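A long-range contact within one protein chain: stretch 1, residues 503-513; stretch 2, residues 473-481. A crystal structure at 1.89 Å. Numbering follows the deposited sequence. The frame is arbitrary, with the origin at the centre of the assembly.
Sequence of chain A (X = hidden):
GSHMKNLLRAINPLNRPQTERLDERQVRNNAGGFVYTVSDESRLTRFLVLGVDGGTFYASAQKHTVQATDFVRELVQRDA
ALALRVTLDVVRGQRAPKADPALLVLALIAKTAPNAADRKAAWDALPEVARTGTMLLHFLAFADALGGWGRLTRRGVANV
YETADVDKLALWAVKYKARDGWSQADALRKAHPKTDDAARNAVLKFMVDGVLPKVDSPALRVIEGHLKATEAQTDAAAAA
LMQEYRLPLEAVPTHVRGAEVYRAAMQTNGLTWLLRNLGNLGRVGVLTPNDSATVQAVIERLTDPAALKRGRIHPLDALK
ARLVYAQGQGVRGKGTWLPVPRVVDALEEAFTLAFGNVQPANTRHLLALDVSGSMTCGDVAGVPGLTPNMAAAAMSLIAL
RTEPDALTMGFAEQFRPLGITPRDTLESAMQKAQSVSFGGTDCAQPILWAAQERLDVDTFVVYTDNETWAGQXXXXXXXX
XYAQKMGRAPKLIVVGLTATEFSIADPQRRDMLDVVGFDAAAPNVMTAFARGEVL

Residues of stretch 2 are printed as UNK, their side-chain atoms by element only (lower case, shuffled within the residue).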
ATOM      1  N   SER A 503       3.172   5.503  21.493  1.00 17.74           N
ATOM      2  CA  SER A 503       4.612   5.354  21.316  1.00 18.84           C
ATOM      3  C   SER A 503       5.215   4.361  22.306  1.00 20.17           C
ATOM      4  O   SER A 503       5.144   4.540  23.530  1.00 18.66           O
ATOM      5  CB  SER A 503       5.333   6.706  21.362  1.00 22.43           C
ATOM      6  OG  SER A 503       5.144   7.338  22.606  1.00 29.13           O
ATOM      7  N   ILE A 504       5.797   3.307  21.747  1.00 15.03           N
ATOM      8  CA  ILE A 504       6.389   2.224  22.525  1.00 14.21           C
ATOM      9  C   ILE A 504       7.798   2.019  22.027  1.00 15.31           C
ATOM     10  O   ILE A 504       8.734   1.905  22.816  1.00 16.73           O
ATOM     11  CB  ILE A 504       5.630   0.912  22.304  1.00 11.55           C
ATOM     12  CG1 ILE A 504       4.151   1.071  22.694  1.00 16.52           C
ATOM     13  CG2 ILE A 504       6.314  -0.241  23.049  1.00 13.46           C
ATOM     14  CD1 ILE A 504       3.774   0.526  24.037  1.00 15.55           C
ATOM     15  N   ALA A 505       7.935   1.972  20.705  1.00 12.14           N
ATOM     16  CA  ALA A 505       9.232   1.826  20.064  1.00 16.33           C
ATOM     17  C   ALA A 505      10.175   2.964  20.441  1.00 18.75           C
ATOM     18  O   ALA A 505       9.818   4.140  20.351  1.00 20.89           O
ATOM     19  CB  ALA A 505       9.080   1.754  18.541  1.00 12.21           C
ATOM     20  N   ASP A 506      11.387   2.597  20.847  1.00 18.93           N
ATOM     21  CA  ASP A 506      12.435   3.568  21.143  1.00 22.58           C
ATOM     22  C   ASP A 506      13.108   4.032  19.858  1.00 24.15           C
ATOM     23  O   ASP A 506      13.745   3.240  19.176  1.00 26.98           O
ATOM     24  CB  ASP A 506      13.479   2.945  22.068  1.00 23.01           C
ATOM     25  CG  ASP A 506      14.414   3.976  22.670  1.00 28.09           C
ATOM     26  OD1 ASP A 506      14.764   4.958  21.977  1.00 28.23           O
ATOM     27  OD2 ASP A 506      14.778   3.808  23.849  1.00 29.04           O
ATOM     28  N   PRO A 507      12.964   5.323  19.525  1.00 27.42           N
ATOM     29  CA  PRO A 507      13.519   5.899  18.295  1.00 32.42           C
ATOM     30  C   PRO A 507      15.017   5.645  18.200  1.00 30.60           C
ATOM     31  O   PRO A 507      15.555   5.522  17.099  1.00 34.65           O
ATOM     32  CB  PRO A 507      13.253   7.399  18.464  1.00 35.01           C
ATOM     33  CG  PRO A 507      12.120   7.479  19.419  1.00 33.65           C
ATOM     34  CD  PRO A 507      12.329   6.346  20.370  1.00 30.26           C
ATOM     35  N   GLN A 508      15.670   5.550  19.353  1.00 32.49           N
ATOM     36  CA  GLN A 508      17.105   5.290  19.417  1.00 32.25           C
ATOM     37  C   GLN A 508      17.467   3.820  19.178  1.00 33.75           C
ATOM     38  O   GLN A 508      18.628   3.495  18.940  1.00 31.36           O
ATOM     39  CB  GLN A 508      17.665   5.745  20.764  1.00 36.22           C
ATOM     40  CG  GLN A 508      17.331   7.183  21.128  1.00 41.66           C
ATOM     41  CD  GLN A 508      18.213   7.721  22.248  1.00 49.41           C
ATOM     42  OE1 GLN A 508      19.013   6.984  22.829  1.00 52.24           O
ATOM     43  NE2 GLN A 508      18.075   9.012  22.552  1.00 49.80           N
ATOM     44  N   ARG A 509      16.487   2.927  19.237  1.00 28.65           N
ATOM     45  CA  ARG A 509      16.773   1.517  18.982  1.00 24.73           C
ATOM     46  C   ARG A 509      16.371   1.130  17.571  1.00 24.84           C
ATOM     47  O   ARG A 509      15.721   1.900  16.880  1.00 28.14           O
ATOM     48  CB  ARG A 509      16.076   0.631  20.006  1.00 24.52           C
ATOM     49  CG  ARG A 509      16.485   0.943  21.439  1.00 22.42           C
ATOM     50  CD  ARG A 509      15.610   0.220  22.434  1.00 21.30           C
ATOM     51  NE  ARG A 509      15.766  -1.226  22.346  1.00 20.06           N
ATOM     52  CZ  ARG A 509      16.322  -1.982  23.281  1.00 20.31           C
ATOM     53  NH1 ARG A 509      16.785  -1.433  24.402  1.00 22.74           N
ATOM     54  NH2 ARG A 509      16.415  -3.295  23.094  1.00 18.88           N
ATOM     55  N   ARG A 510      16.779  -0.056  17.139  1.00 22.83           N
ATOM     56  CA  ARG A 510      16.422  -0.536  15.812  1.00 24.15           C
ATOM     57  C   ARG A 510      15.533  -1.763  15.885  1.00 17.29           C
ATOM     58  O   ARG A 510      15.012  -2.200  14.861  1.00 18.21           O
ATOM     59  CB  ARG A 510      17.669  -0.873  14.998  1.00 26.10           C
ATOM     60  CG  ARG A 510      18.466   0.337  14.574  1.00 29.68           C
ATOM     61  CD  ARG A 510      19.403   0.018  13.414  1.00 37.58           C
ATOM     62  NE  ARG A 510      18.672  -0.360  12.206  1.00 37.19           N
ATOM     63  CZ  ARG A 510      18.770  -1.544  11.604  1.00 39.34           C
ATOM     64  NH1 ARG A 510      19.586  -2.477  12.083  1.00 41.39           N
ATOM     65  NH2 ARG A 510      18.057  -1.791  10.513  1.00 36.55           N
ATOM     66  N   ASP A 511      15.365  -2.312  17.091  1.00 13.67           N
ATOM     67  CA  ASP A 511      14.674  -3.588  17.255  1.00 14.56           C
ATOM     68  C   ASP A 511      13.169  -3.434  17.528  1.00 13.16           C
ATOM     69  O   ASP A 511      12.528  -4.381  17.944  1.00 10.26           O
ATOM     70  CB  ASP A 511      15.346  -4.447  18.351  1.00 11.72           C
ATOM     71  CG  ASP A 511      15.462  -3.719  19.703  1.00 17.65           C
ATOM     72  OD1 ASP A 511      14.999  -2.566  19.834  1.00 15.92           O
ATOM     73  OD2 ASP A 511      16.023  -4.307  20.655  1.00 17.36           O
ATOM     74  N   MET A 512      12.619  -2.249  17.275  1.00 10.18           N
ATOM     75  CA  MET A 512      11.227  -1.974  17.628  1.00 10.86           C
ATOM     76  C   MET A 512      10.490  -1.234  16.523  1.00  9.55           C
ATOM     77  O   MET A 512      11.038  -0.329  15.894  1.00  9.98           O
ATOM     78  CB  MET A 512      11.153  -1.125  18.904  1.00 10.04           C
ATOM     79  CG  MET A 512      11.871  -1.744  20.075  1.00 11.50           C
ATOM     80  SD  MET A 512      11.859  -0.697  21.547  1.00 11.67           S
ATOM     81  CE  MET A 512      10.286  -1.129  22.290  1.00 10.18           C
ATOM     82  N   LEU A 513       9.229  -1.597  16.325  1.00  8.77           N
ATOM     83  CA  LEU A 513       8.394  -0.946  15.315  1.00  7.84           C
ATOM     84  C   LEU A 513       6.984  -0.767  15.867  1.00  6.46           C
ATOM     85  O   LEU A 513       6.409  -1.717  16.385  1.00  6.54           O
ATOM     86  CB  LEU A 513       8.312  -1.817  14.061  1.00  7.81           C
ATOM     87  CG  LEU A 513       7.385  -1.269  12.967  1.00  5.82           C
ATOM     88  CD1 LEU A 513       8.006  -0.038  12.378  1.00  8.91           C
ATOM     89  CD2 LEU A 513       7.121  -2.323  11.875  1.00  8.69           C
ATOM     90  N   UNK A 473       7.443  -2.850  33.909  1.00 19.23           N
ATOM     91  CA  UNK A 473       8.672  -2.959  33.115  1.00 18.25           C
ATOM     92  C   UNK A 473       8.440  -2.481  31.689  1.00 16.34           C
ATOM     93  O   UNK A 473       7.455  -2.866  31.061  1.00 18.65           O
ATOM     94  c   UNK A 473      10.493  -4.483  32.300  1.00 15.74           C
ATOM     95  c   UNK A 473       9.452  -4.910  34.513  1.00 20.28           C
ATOM     96  c   UNK A 473       9.211  -4.407  33.097  1.00 16.00           C
ATOM     97  N   UNK A 474       9.312  -1.623  31.178  1.00 16.48           N
ATOM     98  CA  UNK A 474       9.148  -1.154  29.810  1.00 18.24           C
ATOM     99  C   UNK A 474       9.629  -2.243  28.862  1.00 16.30           C
ATOM    100  O   UNK A 474      10.547  -2.996  29.199  1.00 15.19           O
ATOM    101  n   UNK A 474       8.684   1.959  26.609  1.00 19.74           N
ATOM    102  c   UNK A 474       9.556   0.808  28.262  1.00 20.16           C
ATOM    103  n   UNK A 474      10.266   0.601  27.101  1.00 19.74           N
ATOM    104  c   UNK A 474       9.721   1.303  26.119  1.00 19.00           C
ATOM    105  c   UNK A 474       9.911   0.142  29.561  1.00 18.00           C
ATOM    106  c   UNK A 474       8.554   1.664  27.942  1.00 19.42           C
ATOM    107  N   UNK A 475       8.996  -2.346  27.681  1.00 14.99           N
ATOM    108  CA  UNK A 475       9.438  -3.337  26.700  1.00 13.26           C
ATOM    109  C   UNK A 475      10.920  -3.225  26.343  1.00 14.77           C
ATOM    110  O   UNK A 475      11.475  -4.238  25.956  1.00 13.92           O
ATOM    111  c   UNK A 475       8.568  -3.031  25.479  1.00 13.69           C
ATOM    112  c   UNK A 475       7.274  -2.524  26.087  1.00 13.91           C
ATOM    113  c   UNK A 475       7.738  -1.686  27.275  1.00 14.37           C
ATOM    114  N   UNK A 476      11.528  -2.040  26.427  1.00 17.90           N
ATOM    115  CA  UNK A 476      12.955  -1.907  26.108  1.00 16.36           C
ATOM    116  C   UNK A 476      13.810  -2.717  27.089  1.00 16.20           C
ATOM    117  O   UNK A 476      14.734  -3.418  26.693  1.00 17.52           O
ATOM    118  o   UNK A 476      13.091   0.266  27.277  1.00 19.92           O
ATOM    119  c   UNK A 476      13.446  -0.419  26.068  1.00 19.72           C
ATOM    120  c   UNK A 476      12.848   0.319  24.885  1.00 19.61           C
ATOM    121  N   UNK A 477      13.501  -2.589  28.374  1.00 20.25           N
ATOM    122  CA  UNK A 477      14.150  -3.370  29.420  1.00 16.79           C
ATOM    123  C   UNK A 477      13.875  -4.862  29.216  1.00 18.75           C
ATOM    124  O   UNK A 477      14.787  -5.701  29.305  1.00 14.84           O
ATOM    125  c   UNK A 477      13.676  -2.905  30.818  1.00 20.32           C
ATOM    126  c   UNK A 477      14.228  -1.526  31.129  1.00 20.15           C
ATOM    127  c   UNK A 477      14.059  -3.905  31.893  1.00 23.58           C
ATOM    128  N   UNK A 478      12.619  -5.186  28.908  1.00 15.58           N
ATOM    129  CA  UNK A 478      12.239  -6.560  28.590  1.00 15.67           C
ATOM    130  C   UNK A 478      13.099  -7.157  27.486  1.00 16.42           C
ATOM    131  O   UNK A 478      13.601  -8.266  27.623  1.00 15.76           O
ATOM    132  c   UNK A 478      10.743  -6.651  28.219  1.00 16.01           C
ATOM    133  N   UNK A 479      13.256  -6.431  26.384  1.00 14.39           N
ATOM    134  CA  UNK A 479      14.029  -6.939  25.261  1.00 13.93           C
ATOM    135  C   UNK A 479      15.508  -7.148  25.616  1.00 18.65           C
ATOM    136  O   UNK A 479      16.126  -8.121  25.167  1.00 17.33           O
ATOM    137  c   UNK A 479      13.909  -6.013  24.056  1.00 17.07           C
ATOM    138  c   UNK A 479      12.407  -4.836  22.429  1.00 13.97           C
ATOM    139  c   UNK A 479      12.549  -6.048  23.336  1.00 12.19           C
ATOM    140  c   UNK A 479      12.424  -7.346  22.543  1.00 11.73           C
ATOM    141  N   UNK A 480      16.062  -6.218  26.387  1.00 16.04           N
ATOM    142  CA  UNK A 480      17.423  -6.350  26.909  1.00 19.90           C
ATOM    143  C   UNK A 480      17.578  -7.606  27.755  1.00 18.64           C
ATOM    144  O   UNK A 480      18.513  -8.374  27.558  1.00 20.01           O
ATOM    145  c   UNK A 480      17.800  -5.127  27.744  1.00 19.79           C
ATOM    146  c   UNK A 480      17.873  -3.856  26.916  1.00 21.68           C
ATOM    147  o   UNK A 480      17.750  -2.760  27.491  1.00 23.65           O
ATOM    148  o   UNK A 480      18.059  -3.958  25.685  1.00 26.40           O
ATOM    149  N   UNK A 481      16.660  -7.798  28.699  1.00 17.11           N
ATOM    150  CA  UNK A 481      16.661  -8.974  29.558  1.00 20.80           C
ATOM    151  C   UNK A 481      16.568 -10.282  28.781  1.00 21.49           C
ATOM    152  O   UNK A 481      17.221 -11.263  29.140  1.00 20.89           O
ATOM    153  c   UNK A 481      15.569  -8.880  30.627  1.00 18.02           C
ATOM    154  c   UNK A 481      14.751  -7.695  32.713  1.00 19.12           C
ATOM    155  n   UNK A 481      14.867  -6.690  33.569  1.00 23.96           N
ATOM    156  c   UNK A 481      15.863  -7.837  31.689  1.00 18.43           C
ATOM    157  o   UNK A 481      13.799  -8.475  32.734  1.00 24.45           O
TER
HETATM  158  O   HOH W   1       6.525   3.953  26.076  1.00 26.44           O

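Position 473 carries three side-chain carbons, one bonded to the other two, a fork at CB with no oxygen. It lies out of reach of stretch 1. This is Val473, in the loop leading to the helix.

Position 474 has one carbon followed by a five-membered ring of three carbons and two nitrogens, which only an imidazole matches: His474. Its ring edge faces the backbone of stretch 1, with CE1 3.5 Å from Ile504 O. NE2 is 3.0 Å from a water that donates to Ser503 O, also 3.0 Å away, so the ring is tied to the loop through solvent. At the N-cap, ND1 accepts from the backbone N of residue 476 at 3.0 Å, satisfying an amide that the first helical turn leaves without a partner.

At 475, three carbons close a ring onto the backbone N, the mark of Pro475. Proline suits a first helical turn, where its missing N-H costs no helical bond. Its CG packs 3.9 Å from Ile504 CG2, and its CB lies 4.1 Å from Met512 CE.

Position 476 has a CB bearing one oxygen and one carbon, hence Thr476. The methyl CG2 turns to stretch 1, 3.6 Å from Met512 SD, 3.7 Å from Arg509 CD and 3.9 Å from Asp506 CB. The hydroxyl OG1 hydrogen-bonds His474 ND1 at 2.9 Å, so one small side chain serves both packing and polarity.

Position 477 again shows three carbons forked at CB: Val477, pointing away from stretch 1. A single carbon at 478 gives Ala478, buried but out of reach of it.

Position 479 has four carbons forked at the second, Leu479. Its CD1 lies 3.9 Å from Met512 CG, extending the apolar patch by one helical turn.

Position 480 has two carbons, the second carrying two oxygens: a carboxylate, Asp480. Though its CA-to-CB bond points sideways, its end reaches the guanidinium; OD1 accepts from Arg509 NH1 and Arg509 NH2, both at 3.1 Å, in a salt bridge.

Position 481 has three carbons, the third carrying one oxygen and one nitrogen: Gln481, exposed and without contact.

The contact thus joins an apolar cluster to a charged clasp. Ile504 and Met512 meet Pro475, Thr476 and Leu479, while Arg509 reaches Asp480. Within its own stretch, Arg509 NE donates to Asp511 OD1 at 2.9 Å and Arg509 NH2 to Asp511 OD2 at 2.7 Å. Held by this pair, the guanidinium presents its edge to Asp480 and one face to Thr476 CA, linking the loop to the helix.

Stretch 2 (473-481) VHPTVALDQ
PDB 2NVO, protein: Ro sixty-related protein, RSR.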